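Local coordinates for lantibiotic dehydratase (PDB 5EHK), which probably dehydrates serine and threonine residues of the NAI-107 lantibiotic precursor peptide in a reaction that depends on glutamyl-tRNA, at residues A689-R698 / L753-Q763. Numbering follows the deposited sequence.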
ATOM      1  N   ALA A 689     -19.601  24.145   7.219  1.00 23.20           N
ATOM      2  CA  ALA A 689     -19.486  25.599   7.180  1.00 24.38           C
ATOM      3  C   ALA A 689     -18.638  26.062   5.980  1.00 29.40           C
ATOM      4  O   ALA A 689     -17.908  25.269   5.383  1.00 30.45           O
ATOM      5  CB  ALA A 689     -18.887  26.106   8.490  1.00 23.75           C
ATOM      6  N   PRO A 690     -18.759  27.343   5.591  1.00 31.25           N
ATOM      7  CA  PRO A 690     -17.874  27.816   4.524  1.00 32.95           C
ATOM      8  C   PRO A 690     -16.441  27.920   5.023  1.00 27.11           C
ATOM      9  O   PRO A 690     -16.212  28.051   6.225  1.00 27.36           O
ATOM     10  CB  PRO A 690     -18.448  29.198   4.163  1.00 32.34           C
ATOM     11  CG  PRO A 690     -19.846  29.164   4.654  1.00 34.83           C
ATOM     12  CD  PRO A 690     -19.786  28.344   5.916  1.00 32.10           C
ATOM     13  N   LEU A 691     -15.501  27.873   4.086  1.00 29.43           N
ATOM     14  CA  LEU A 691     -14.117  27.525   4.378  1.00 27.60           C
ATOM     15  C   LEU A 691     -13.032  28.279   3.595  1.00 26.67           C
ATOM     16  O   LEU A 691     -12.985  28.207   2.370  1.00 29.33           O
ATOM     17  CB  LEU A 691     -13.984  26.062   4.046  1.00 24.22           C
ATOM     18  CG  LEU A 691     -13.549  25.247   5.225  1.00 25.24           C
ATOM     19  CD1 LEU A 691     -13.720  23.781   4.833  1.00 20.79           C
ATOM     20  CD2 LEU A 691     -12.103  25.642   5.489  1.00 25.15           C
ATOM     21  N   TRP A 692     -12.131  28.956   4.298  1.00 24.77           N
ATOM     22  CA  TRP A 692     -11.025  29.663   3.634  1.00 26.71           C
ATOM     23  C   TRP A 692      -9.656  29.139   4.064  1.00 24.31           C
ATOM     24  O   TRP A 692      -9.322  29.185   5.249  1.00 22.50           O
ATOM     25  CB  TRP A 692     -11.081  31.172   3.939  1.00 28.60           C
ATOM     26  CG  TRP A 692     -12.152  31.900   3.207  1.00 28.74           C
ATOM     27  CD1 TRP A 692     -12.057  32.450   1.972  1.00 29.20           C
ATOM     28  CD2 TRP A 692     -13.483  32.161   3.666  1.00 30.14           C
ATOM     29  NE1 TRP A 692     -13.247  33.032   1.621  1.00 34.86           N
ATOM     30  CE2 TRP A 692     -14.142  32.867   2.645  1.00 34.45           C
ATOM     31  CE3 TRP A 692     -14.181  31.861   4.836  1.00 26.82           C
ATOM     32  CZ2 TRP A 692     -15.465  33.282   2.758  1.00 29.86           C
ATOM     33  CZ3 TRP A 692     -15.487  32.262   4.944  1.00 32.02           C
ATOM     34  CH2 TRP A 692     -16.120  32.969   3.908  1.00 32.40           C
ATOM     35  N   ARG A 693      -8.848  28.659   3.125  1.00 23.16           N
ATOM     36  CA  ARG A 693      -7.482  28.282   3.491  1.00 25.57           C
ATOM     37  C   ARG A 693      -6.689  29.551   3.685  1.00 26.37           C
ATOM     38  O   ARG A 693      -7.084  30.592   3.191  1.00 31.42           O
ATOM     39  CB  ARG A 693      -6.808  27.421   2.434  1.00 29.77           C
ATOM     40  CG  ARG A 693      -7.543  26.140   2.072  1.00 29.31           C
ATOM     41  CD  ARG A 693      -6.665  25.254   1.181  1.00 32.36           C
ATOM     42  NE  ARG A 693      -5.353  25.015   1.772  1.00 29.67           N
ATOM     43  CZ  ARG A 693      -4.893  23.806   2.049  1.00 25.04           C
ATOM     44  NH1 ARG A 693      -5.625  22.741   1.755  1.00 26.23           N
ATOM     45  NH2 ARG A 693      -3.704  23.664   2.597  1.00 25.05           N
ATOM     46  N   MET A 694      -5.591  29.478   4.430  1.00 33.48           N
ATOM     47  CA  MET A 694      -4.771  30.663   4.669  1.00 32.03           C
ATOM     48  C   MET A 694      -3.295  30.516   4.253  1.00 34.84           C
ATOM     49  O   MET A 694      -2.435  31.163   4.853  1.00 38.26           O
ATOM     50  CB  MET A 694      -4.837  31.067   6.142  1.00 27.72           C
ATOM     51  CG  MET A 694      -6.234  31.259   6.674  1.00 31.42           C
ATOM     52  SD  MET A 694      -6.214  31.923   8.354  1.00 32.48           S
ATOM     53  CE  MET A 694      -4.857  30.989   8.991  1.00 38.93           C
ATOM     54  N   ASP A 695      -3.011  29.675   3.251  1.00 34.14           N
ATOM     55  CA  ASP A 695      -1.638  29.423   2.771  1.00 38.61           C
ATOM     56  C   ASP A 695      -0.898  30.724   2.372  1.00 43.29           C
ATOM     57  O   ASP A 695       0.218  31.003   2.826  1.00 40.82           O
ATOM     58  CB  ASP A 695      -1.653  28.492   1.558  1.00 39.98           C
ATOM     59  CG  ASP A 695      -2.520  27.259   1.761  1.00 40.11           C
ATOM     60  OD1 ASP A 695      -3.760  27.376   1.663  1.00 36.74           O
ATOM     61  OD2 ASP A 695      -1.969  26.167   2.001  1.00 41.51           O
ATOM     62  N   GLN A 696      -1.551  31.528   1.540  1.00 42.52           N
ATOM     63  CA  GLN A 696      -0.988  32.784   1.050  1.00 43.89           C
ATOM     64  C   GLN A 696      -0.518  33.694   2.177  1.00 47.42           C
ATOM     65  O   GLN A 696       0.314  34.574   1.969  1.00 45.29           O
ATOM     66  CB  GLN A 696      -2.044  33.553   0.261  1.00 41.24           C
ATOM     67  CG  GLN A 696      -2.462  32.931  -1.052  1.00 47.96           C
ATOM     68  CD  GLN A 696      -3.605  33.700  -1.676  1.00 48.99           C
ATOM     69  OE1 GLN A 696      -4.347  34.407  -0.975  1.00 37.99           O
ATOM     70  NE2 GLN A 696      -3.760  33.572  -2.992  1.00 45.26           N
ATOM     71  N   LEU A 697      -1.093  33.519   3.358  1.00 44.81           N
ATOM     72  CA  LEU A 697      -0.790  34.400   4.469  1.00 46.77           C
ATOM     73  C   LEU A 697       0.406  33.919   5.294  1.00 48.33           C
ATOM     74  O   LEU A 697       0.828  34.600   6.234  1.00 49.05           O
ATOM     75  CB  LEU A 697      -2.024  34.558   5.360  1.00 46.45           C
ATOM     76  CG  LEU A 697      -3.209  35.353   4.819  1.00 38.21           C
ATOM     77  CD1 LEU A 697      -4.423  35.094   5.675  1.00 34.64           C
ATOM     78  CD2 LEU A 697      -2.883  36.819   4.823  1.00 43.91           C
ATOM     79  N   ARG A 698       0.952  32.752   4.953  1.00 45.13           N
ATOM     80  CA  ARG A 698       1.999  32.159   5.784  1.00 49.37           C
ATOM     81  C   ARG A 698       3.296  32.938   5.665  1.00 55.20           C
ATOM     82  O   ARG A 698       3.932  33.263   6.669  1.00 50.13           O
ATOM     83  CB  ARG A 698       2.237  30.700   5.407  1.00 46.95           C
ATOM     84  CG  ARG A 698       1.155  29.767   5.891  1.00 51.49           C
ATOM     85  CD  ARG A 698       1.287  28.417   5.227  1.00 57.40           C
ATOM     86  NE  ARG A 698       0.104  27.587   5.432  1.00 60.53           N
ATOM     87  CZ  ARG A 698      -0.162  26.486   4.733  1.00 59.72           C
ATOM     88  NH1 ARG A 698       0.667  26.088   3.778  1.00 56.02           N
ATOM     89  NH2 ARG A 698      -1.261  25.786   4.983  1.00 59.64           N
ATOM     90  N   LEU A 753      -1.181  31.946  13.263  1.00 50.46           N
ATOM     91  CA  LEU A 753      -0.821  31.331  11.988  1.00 49.19           C
ATOM     92  C   LEU A 753       0.642  30.887  11.934  1.00 49.37           C
ATOM     93  O   LEU A 753       0.952  29.821  11.406  1.00 48.33           O
ATOM     94  CB  LEU A 753      -1.160  32.245  10.811  1.00 45.98           C
ATOM     95  CG  LEU A 753      -0.922  31.636   9.425  1.00 46.72           C
ATOM     96  CD1 LEU A 753      -1.458  30.218   9.350  1.00 43.49           C
ATOM     97  CD2 LEU A 753      -1.558  32.495   8.346  1.00 46.41           C
ATOM     98  N   ARG A 754       1.535  31.700  12.486  1.00 51.25           N
ATOM     99  CA  ARG A 754       2.938  31.319  12.577  1.00 53.60           C
ATOM    100  C   ARG A 754       3.010  30.039  13.387  1.00 53.87           C
ATOM    101  O   ARG A 754       3.780  29.125  13.083  1.00 55.45           O
ATOM    102  CB  ARG A 754       3.753  32.415  13.273  1.00 59.35           C
ATOM    103  CG  ARG A 754       3.760  33.770  12.560  1.00 66.40           C
ATOM    104  CD  ARG A 754       4.437  34.856  13.400  1.00 68.02           C
ATOM    105  NE  ARG A 754       5.841  34.546  13.665  1.00 85.03           N
ATOM    106  CZ  ARG A 754       6.649  35.288  14.420  1.00 83.85           C
ATOM    107  NH1 ARG A 754       6.196  36.395  14.996  1.00 75.68           N
ATOM    108  NH2 ARG A 754       7.910  34.919  14.602  1.00 86.61           N
ATOM    109  N   ARG A 755       2.169  29.983  14.409  1.00 54.74           N
ATOM    110  CA  ARG A 755       2.127  28.873  15.349  1.00 52.71           C
ATOM    111  C   ARG A 755       1.400  27.634  14.804  1.00 52.72           C
ATOM    112  O   ARG A 755       1.859  26.516  14.995  1.00 59.11           O
ATOM    113  CB  ARG A 755       1.505  29.347  16.663  1.00 53.83           C
ATOM    114  CG  ARG A 755       1.208  28.250  17.644  1.00 58.83           C
ATOM    115  CD  ARG A 755       0.518  28.784  18.885  1.00 62.42           C
ATOM    116  NE  ARG A 755       0.150  27.688  19.771  1.00 66.98           N
ATOM    117  CZ  ARG A 755      -1.010  27.051  19.721  1.00 72.61           C
ATOM    118  NH1 ARG A 755      -1.930  27.424  18.847  1.00 63.67           N
ATOM    119  NH2 ARG A 755      -1.257  26.053  20.561  1.00 92.08           N
ATOM    120  N   THR A 756       0.271  27.830  14.130  1.00 50.68           N
ATOM    121  CA  THR A 756      -0.500  26.701  13.607  1.00 52.21           C
ATOM    122  C   THR A 756      -0.761  26.854  12.110  1.00 55.86           C
ATOM    123  O   THR A 756      -1.825  27.331  11.717  1.00 54.74           O
ATOM    124  CB  THR A 756      -1.872  26.593  14.316  1.00 54.77           C
ATOM    125  OG1 THR A 756      -1.736  26.950  15.697  1.00 61.82           O
ATOM    126  CG2 THR A 756      -2.427  25.184  14.214  1.00 54.98           C
ATOM    127  N   PRO A 757       0.195  26.409  11.274  1.00 56.17           N
ATOM    128  CA  PRO A 757       0.262  26.577   9.811  1.00 53.54           C
ATOM    129  C   PRO A 757      -0.931  26.060   9.004  1.00 50.89           C
ATOM    130  O   PRO A 757      -1.217  26.611   7.945  1.00 53.98           O
ATOM    131  CB  PRO A 757       1.498  25.758   9.424  1.00 50.75           C
ATOM    132  CG  PRO A 757       1.671  24.794  10.530  1.00 55.29           C
ATOM    133  CD  PRO A 757       1.274  25.540  11.764  1.00 54.76           C
ATOM    134  N   GLU A 758      -1.607  25.020   9.468  1.00 43.48           N
ATOM    135  CA  GLU A 758      -2.717  24.474   8.695  1.00 49.37           C
ATOM    136  C   GLU A 758      -4.065  25.088   9.114  1.00 46.20           C
ATOM    137  O   GLU A 758      -5.124  24.522   8.852  1.00 43.37           O
ATOM    138  CB  GLU A 758      -2.739  22.942   8.795  1.00 46.50           C
ATOM    139  CG  GLU A 758      -3.217  22.396  10.145  1.00 45.01           C
ATOM    140  CD  GLU A 758      -2.303  22.763  11.307  1.00 53.33           C
ATOM    141  OE1 GLU A 758      -1.189  23.292  11.069  1.00 51.36           O
ATOM    142  OE2 GLU A 758      -2.711  22.533  12.468  1.00 56.92           O
ATOM    143  N   LEU A 759      -4.012  26.268   9.726  1.00 45.08           N
ATOM    144  CA  LEU A 759      -5.201  26.955  10.238  1.00 40.51           C
ATOM    145  C   LEU A 759      -6.148  27.335   9.107  1.00 36.32           C
ATOM    146  O   LEU A 759      -5.724  27.578   7.977  1.00 38.54           O
ATOM    147  CB  LEU A 759      -4.787  28.205  11.023  1.00 40.88           C
ATOM    148  CG  LEU A 759      -5.755  29.114  11.796  1.00 35.50           C
ATOM    149  CD1 LEU A 759      -6.542  28.371  12.840  1.00 35.74           C
ATOM    150  CD2 LEU A 759      -4.964  30.251  12.446  1.00 41.97           C
ATOM    151  N   ILE A 760      -7.440  27.356   9.407  1.00 32.33           N
ATOM    152  CA  ILE A 760      -8.422  27.781   8.425  1.00 32.13           C
ATOM    153  C   ILE A 760      -9.344  28.858   8.993  1.00 29.58           C
ATOM    154  O   ILE A 760      -9.242  29.227  10.165  1.00 30.86           O
ATOM    155  CB  ILE A 760      -9.277  26.612   7.944  1.00 29.64           C
ATOM    156  CG1 ILE A 760     -10.048  26.015   9.118  1.00 33.15           C
ATOM    157  CG2 ILE A 760      -8.408  25.606   7.252  1.00 22.82           C
ATOM    158  CD1 ILE A 760     -11.107  25.027   8.714  1.00 34.78           C
ATOM    159  N   ALA A 761     -10.216  29.386   8.140  1.00 28.86           N
ATOM    160  CA  ALA A 761     -11.179  30.388   8.564  1.00 25.32           C
ATOM    161  C   ALA A 761     -12.587  29.948   8.209  1.00 26.22           C
ATOM    162  O   ALA A 761     -12.878  29.665   7.042  1.00 23.38           O
ATOM    163  CB  ALA A 761     -10.867  31.708   7.927  1.00 24.20           C
ATOM    164  N   GLN A 762     -13.463  29.900   9.210  1.00 24.96           N
ATOM    165  CA  GLN A 762     -14.864  29.605   8.950  1.00 27.32           C
ATOM    166  C   GLN A 762     -15.739  30.856   9.067  1.00 35.03           C
ATOM    167  O   GLN A 762     -15.540  31.722   9.943  1.00 24.53           O
ATOM    168  CB  GLN A 762     -15.375  28.537   9.907  1.00 30.53           C
ATOM    169  CG  GLN A 762     -15.282  27.110   9.389  1.00 30.68           C
ATOM    170  CD  GLN A 762     -15.734  26.087  10.435  1.00 39.68           C
ATOM    171  OE1 GLN A 762     -16.552  26.386  11.319  1.00 43.46           O
ATOM    172  NE2 GLN A 762     -15.166  24.884  10.361  1.00 37.81           N
ATOM    173  N   GLN A 763     -16.707  30.950   8.162  1.00 33.39           N
ATOM    174  CA  GLN A 763     -17.744  31.938   8.303  1.00 34.42           C
ATOM    175  C   GLN A 763     -18.579  31.577   9.522  1.00 32.20           C
ATOM    176  O   GLN A 763     -19.013  30.429   9.663  1.00 34.17           O
ATOM    177  CB  GLN A 763     -18.615  32.018   7.056  1.00 35.48           C
ATOM    178  CG  GLN A 763     -19.660  33.121   7.148  1.00 38.27           C
ATOM    179  CD  GLN A 763     -20.362  33.393   5.828  1.00 42.00           C
ATOM    180  OE1 GLN A 763     -20.670  32.468   5.059  1.00 38.50           O
ATOM    181  NE2 GLN A 763     -20.642  34.673   5.569  1.00 37.65           N
TER
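The thioether end of M694 reaches into the aliphatic pocket formed by L753 and L759, and this is the buried, closely packed part of the contact. Its chain leaves the backbone with CG anti to the carbonyl carbon (chi1 -54°) and bends at the last torsion, which brings M694 CE to 3.4 Å from L759 CB and 3.5 Å from L753 CD1. Both leucines belong to the buried side of the contact; the other L753 methyl, CD2, lies 3.7 Å from L697 CB, and helix 707-721 closes over L697 through W710 and W717.

Farther along, the chains pair as antiparallel strands. W692 and A761 form a hydrogen-bonded pair, W692 N donating to A761 O at 2.9 Å and A761 N returning a bond to W692 O at 3.0 Å. Strand 760-763 thereby docks between strands 685-693 and 726-730, with the centre of the contact about 32 Å from the centre of the chain. The W692 indole presents its edge to A761 O and to the backbone N of Q763, while its NE1 is hydrogen-bonded to W721 O, which should help fix the ring's rotation. Beyond it P690 CG meets Q763 OE1, and the amide nitrogen of that glutamine goes to E768.

By comparison, the turn T756-L759 is gripped loosely. R698 extends alongside it and offers NE and NH2 to P757 O, two weak bonds with N-H...O angles near 125°, beside the exposed P757 and E758. The same guanidinium forms a salt bridge with D695, whose two carboxylate oxygens also receive NE and NH2 of R693 side-on, one nitrogen to each oxygen, so that a single carboxylate links both arginines.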